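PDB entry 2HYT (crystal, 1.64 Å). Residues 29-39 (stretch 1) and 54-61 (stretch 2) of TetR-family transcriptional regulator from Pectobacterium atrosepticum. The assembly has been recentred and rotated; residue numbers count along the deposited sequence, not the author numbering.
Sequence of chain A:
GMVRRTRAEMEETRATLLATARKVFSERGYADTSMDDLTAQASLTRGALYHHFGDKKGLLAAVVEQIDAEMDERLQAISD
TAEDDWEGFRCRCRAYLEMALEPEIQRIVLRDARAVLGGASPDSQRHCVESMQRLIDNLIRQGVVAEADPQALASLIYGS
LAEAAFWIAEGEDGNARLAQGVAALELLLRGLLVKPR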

# COMPACT_ATOMS: atom_id res chain seq x y z
N GLY A 29 -15.90 -3.32 -18.86
CA GLY A 29 -15.14 -2.39 -18.04
C GLY A 29 -15.95 -1.82 -16.89
O GLY A 29 -17.13 -1.51 -17.07
N TYR A 30 -15.31 -1.66 -15.73
CA TYR A 30 -16.01 -1.12 -14.56
C TYR A 30 -16.45 0.34 -14.79
O TYR A 30 -17.61 0.66 -14.61
N ALA A 31 -15.52 1.22 -15.19
CA ALA A 31 -15.89 2.66 -15.34
C ALA A 31 -16.97 2.88 -16.38
O ALA A 31 -17.81 3.80 -16.28
N ASP A 32 -16.94 2.01 -17.40
CA ASP A 32 -17.82 2.07 -18.54
C ASP A 32 -19.23 1.60 -18.25
O ASP A 32 -20.12 1.85 -19.05
N THR A 33 -19.42 0.92 -17.12
CA THR A 33 -20.69 0.23 -16.82
C THR A 33 -21.40 0.83 -15.63
O THR A 33 -20.95 0.70 -14.53
N SER A 34 -22.51 1.51 -15.87
CA SER A 34 -23.31 2.03 -14.80
C SER A 34 -24.14 0.92 -14.18
O SER A 34 -24.24 -0.18 -14.72
N MSE A 35 -24.76 1.22 -13.04
CA MSE A 35 -25.67 0.26 -12.45
C MSE A 35 -26.85 -0.03 -13.37
O MSE A 35 -27.30 -1.20 -13.50
N ASP A 36 -27.38 1.00 -14.01
CA ASP A 36 -28.43 0.79 -14.99
C ASP A 36 -27.95 -0.02 -16.19
O ASP A 36 -28.74 -0.80 -16.76
N ASP A 37 -26.70 0.19 -16.62
CA ASP A 37 -26.15 -0.59 -17.74
C ASP A 37 -26.15 -2.08 -17.36
O ASP A 37 -26.53 -2.95 -18.16
N LEU A 38 -25.70 -2.35 -16.14
CA LEU A 38 -25.55 -3.74 -15.68
C LEU A 38 -26.92 -4.37 -15.60
O LEU A 38 -27.13 -5.51 -16.03
N THR A 39 -27.88 -3.61 -15.05
CA THR A 39 -29.27 -4.06 -14.97
C THR A 39 -29.82 -4.43 -16.35
O THR A 39 -30.38 -5.49 -16.57
N GLY A 54 -26.35 -1.15 -2.43
CA GLY A 54 -26.44 0.26 -2.04
C GLY A 54 -26.06 1.20 -3.16
O GLY A 54 -26.84 2.04 -3.59
N ASP A 55 -24.81 1.05 -3.61
CA ASP A 55 -24.25 1.87 -4.71
C ASP A 55 -23.21 1.10 -5.46
O ASP A 55 -22.85 -0.01 -5.09
N LYS A 56 -22.70 1.70 -6.53
CA LYS A 56 -21.69 1.05 -7.36
C LYS A 56 -20.43 0.74 -6.58
O LYS A 56 -19.87 -0.32 -6.72
N LYS A 57 -19.98 1.66 -5.74
CA LYS A 57 -18.80 1.41 -4.94
C LYS A 57 -18.98 0.20 -4.02
O LYS A 57 -18.08 -0.58 -3.80
N GLY A 58 -20.18 0.08 -3.48
CA GLY A 58 -20.51 -1.05 -2.62
C GLY A 58 -20.42 -2.40 -3.38
O GLY A 58 -19.96 -3.42 -2.89
N LEU A 59 -20.93 -2.38 -4.61
CA LEU A 59 -20.84 -3.53 -5.50
C LEU A 59 -19.37 -3.86 -5.77
O LEU A 59 -18.94 -5.02 -5.65
N LEU A 60 -18.61 -2.83 -6.14
CA LEU A 60 -17.18 -3.03 -6.39
C LEU A 60 -16.50 -3.66 -5.16
O LEU A 60 -15.72 -4.62 -5.29
N ALA A 61 -16.78 -3.16 -3.96
CA ALA A 61 -16.17 -3.73 -2.75
C ALA A 61 -16.51 -5.19 -2.59
O ALA A 61 -15.64 -6.03 -2.25

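The apolar centre of the contact between the Tyr30 turn with the start of helix 35-39 and the loop and helix of residues 54-61 is built from Met35, Leu38, Leu59, Leu60 and the ring of Tyr30, all buried. The helix axes pass 12.2 Å apart at closest, at 63°, with side chains of this group between them. Leu59 (chi1 t, chi2 p) points toward stretch 1 and meets two residues of the facing helix: its CD2 lies 3.8 Å from CD2 of Leu38 (chi1 t, chi2 p), which also points toward its partner, and 3.9 Å from SE of Met35. Met35 is modelled as selenomethionine. Its CA-to-CB bond runs sideways, but the chain, with chi1 and chi2 both m and chi3 at -94°, brings its end nearer to stretch 2. There Met35 SE lies 3.9 Å from Lys56 CA and the terminal Met35 CE lies 3.8 Å from Asp55 C, so the selenomethionine packs on the backbone at the start of helix 56-61 as well as on Leu59.

Next to this cluster, Tyr30 points toward stretch 2 with chi1 t and chi2 at 82°, and its ring is held between two side chains. Over one face lies Leu60 (chi1 t, chi2 p), whose CD2 makes a CH-pi contact 4.2 Å from the Tyr30 ring centroid; Leu60 CB also approaches the ring atom Tyr30 CE1 at 3.7 Å. The opposite face is covered by Lys56, which points toward stretch 1 in a nearly straight chain, all four chi angles t. Its CE sits 3.8 Å from the Tyr30 ring centroid in a second CH-pi contact, and its NZ lies 4.2 Å from the same centroid, 12° off the ring normal, a cation-pi arrangement. Tyr30 OH reaches back along the lysine to within 3.3 Å of Lys56 CG. The aliphatic part of Lys56 thus extends the apolar packing while its charged end reaches the polar edge.

At that edge the ammonium group finds backbone carbonyls of the turn. Lys56 NZ donates to Tyr30 O at 2.9 Å and, in a weak bond, to Thr33 O, also at 2.9 Å. Tyr30 to Thr33 form a type I beta turn, in which Thr33 N donates to Tyr30 O at 3.1 Å; the first carbonyl of the turn therefore accepts both the turn's own bond and the lysine. Thr33 (chi1 m) closes the same loop with a bond from OG1 to Gly29 O at 2.7 Å.

Polar side chains cap the two helices beside the contact. Ser34 (chi1 p), pointing away from stretch 2, accepts at OG from Asp37 N at 2.8 Å, and Asp37 OD2 in return accepts from Ser34 N at 3.0 Å. Asp55 (chi1 p) likewise points away from stretch 1, its OD1 accepting from Gly58 N at 2.8 Å. The CA-to-CB bond of Lys57 also points away, and the residue keeps a marginal contact, its backbone N 4.0 Å from Tyr30 OH.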

# COMPACT_ATOMS: atom_id res chain seq x y z
CB TYR A 30 -15.13 -1.21 -13.32
CG TYR A 30 -15.74 -0.55 -12.10
CD1 TYR A 30 -16.68 -1.23 -11.31
CD2 TYR A 30 -15.39 0.73 -11.71
CE1 TYR A 30 -17.24 -0.63 -10.21
CE2 TYR A 30 -15.96 1.33 -10.61
CZ TYR A 30 -16.88 0.63 -9.85
OH TYR A 30 -17.45 1.27 -8.76
CB ALA A 31 -14.67 3.49 -15.68
CB ASP A 32 -17.28 1.15 -19.65
CG ASP A 32 -15.84 1.44 -20.01
OD1 ASP A 32 -14.95 1.15 -19.14
OD2 ASP A 32 -15.63 1.91 -21.15
CB THR A 33 -20.46 -1.25 -16.61
OG1 THR A 33 -19.76 -1.80 -17.75
CG2 THR A 33 -21.81 -1.95 -16.46
CB SER A 34 -24.26 3.10 -15.31
OG SER A 34 -25.23 2.59 -16.23
CB MSE A 35 -26.20 0.76 -11.10
CG MSE A 35 -25.13 0.97 -10.12
SE MSE A 35 -24.59 -0.71 -9.29
CE MSE A 35 -25.68 -0.72 -7.71
CB ASP A 36 -29.04 2.12 -15.47
CG ASP A 36 -29.86 2.83 -14.38
OD1 ASP A 36 -30.10 2.28 -13.28
OD2 ASP A 36 -30.30 3.97 -14.66
CB ASP A 37 -24.73 -0.19 -18.11
CG ASP A 37 -24.63 1.19 -18.76
OD1 ASP A 37 -25.61 1.66 -19.39
OD2 ASP A 37 -23.54 1.81 -18.64
CB LEU A 38 -24.85 -3.75 -14.33
CG LEU A 38 -24.49 -5.07 -13.70
CD1 LEU A 38 -23.99 -6.10 -14.66
CD2 LEU A 38 -23.44 -4.72 -12.62
CB THR A 39 -30.11 -2.97 -14.29
OG1 THR A 39 -29.63 -2.81 -12.93
CG2 THR A 39 -31.64 -3.32 -14.35
CB ASP A 55 -23.70 3.22 -4.18
CG ASP A 55 -22.60 3.08 -3.13
OD1 ASP A 55 -22.11 1.98 -2.80
OD2 ASP A 55 -22.17 4.17 -2.62
CB LYS A 56 -21.38 1.92 -8.61
CG LYS A 56 -20.63 1.18 -9.71
CD LYS A 56 -20.34 2.14 -10.85
CE LYS A 56 -19.67 1.42 -11.98
NZ LYS A 56 -19.23 2.40 -12.97
CB LYS A 57 -18.46 2.65 -4.12
CG LYS A 57 -18.00 3.81 -4.96
CD LYS A 57 -17.59 4.96 -4.00
CE LYS A 57 -17.25 6.27 -4.74
NZ LYS A 57 -16.81 7.32 -3.74
CB LEU A 59 -21.60 -3.25 -6.78
CG LEU A 59 -21.55 -4.37 -7.83
CD1 LEU A 59 -21.89 -5.77 -7.28
CD2 LEU A 59 -22.48 -3.95 -9.05
CB LEU A 60 -16.47 -1.74 -6.75
CG LEU A 60 -14.98 -1.88 -7.08
CD1 LEU A 60 -14.69 -2.80 -8.27
CD2 LEU A 60 -14.34 -0.47 -7.25
CB ALA A 61 -16.55 -2.91 -1.51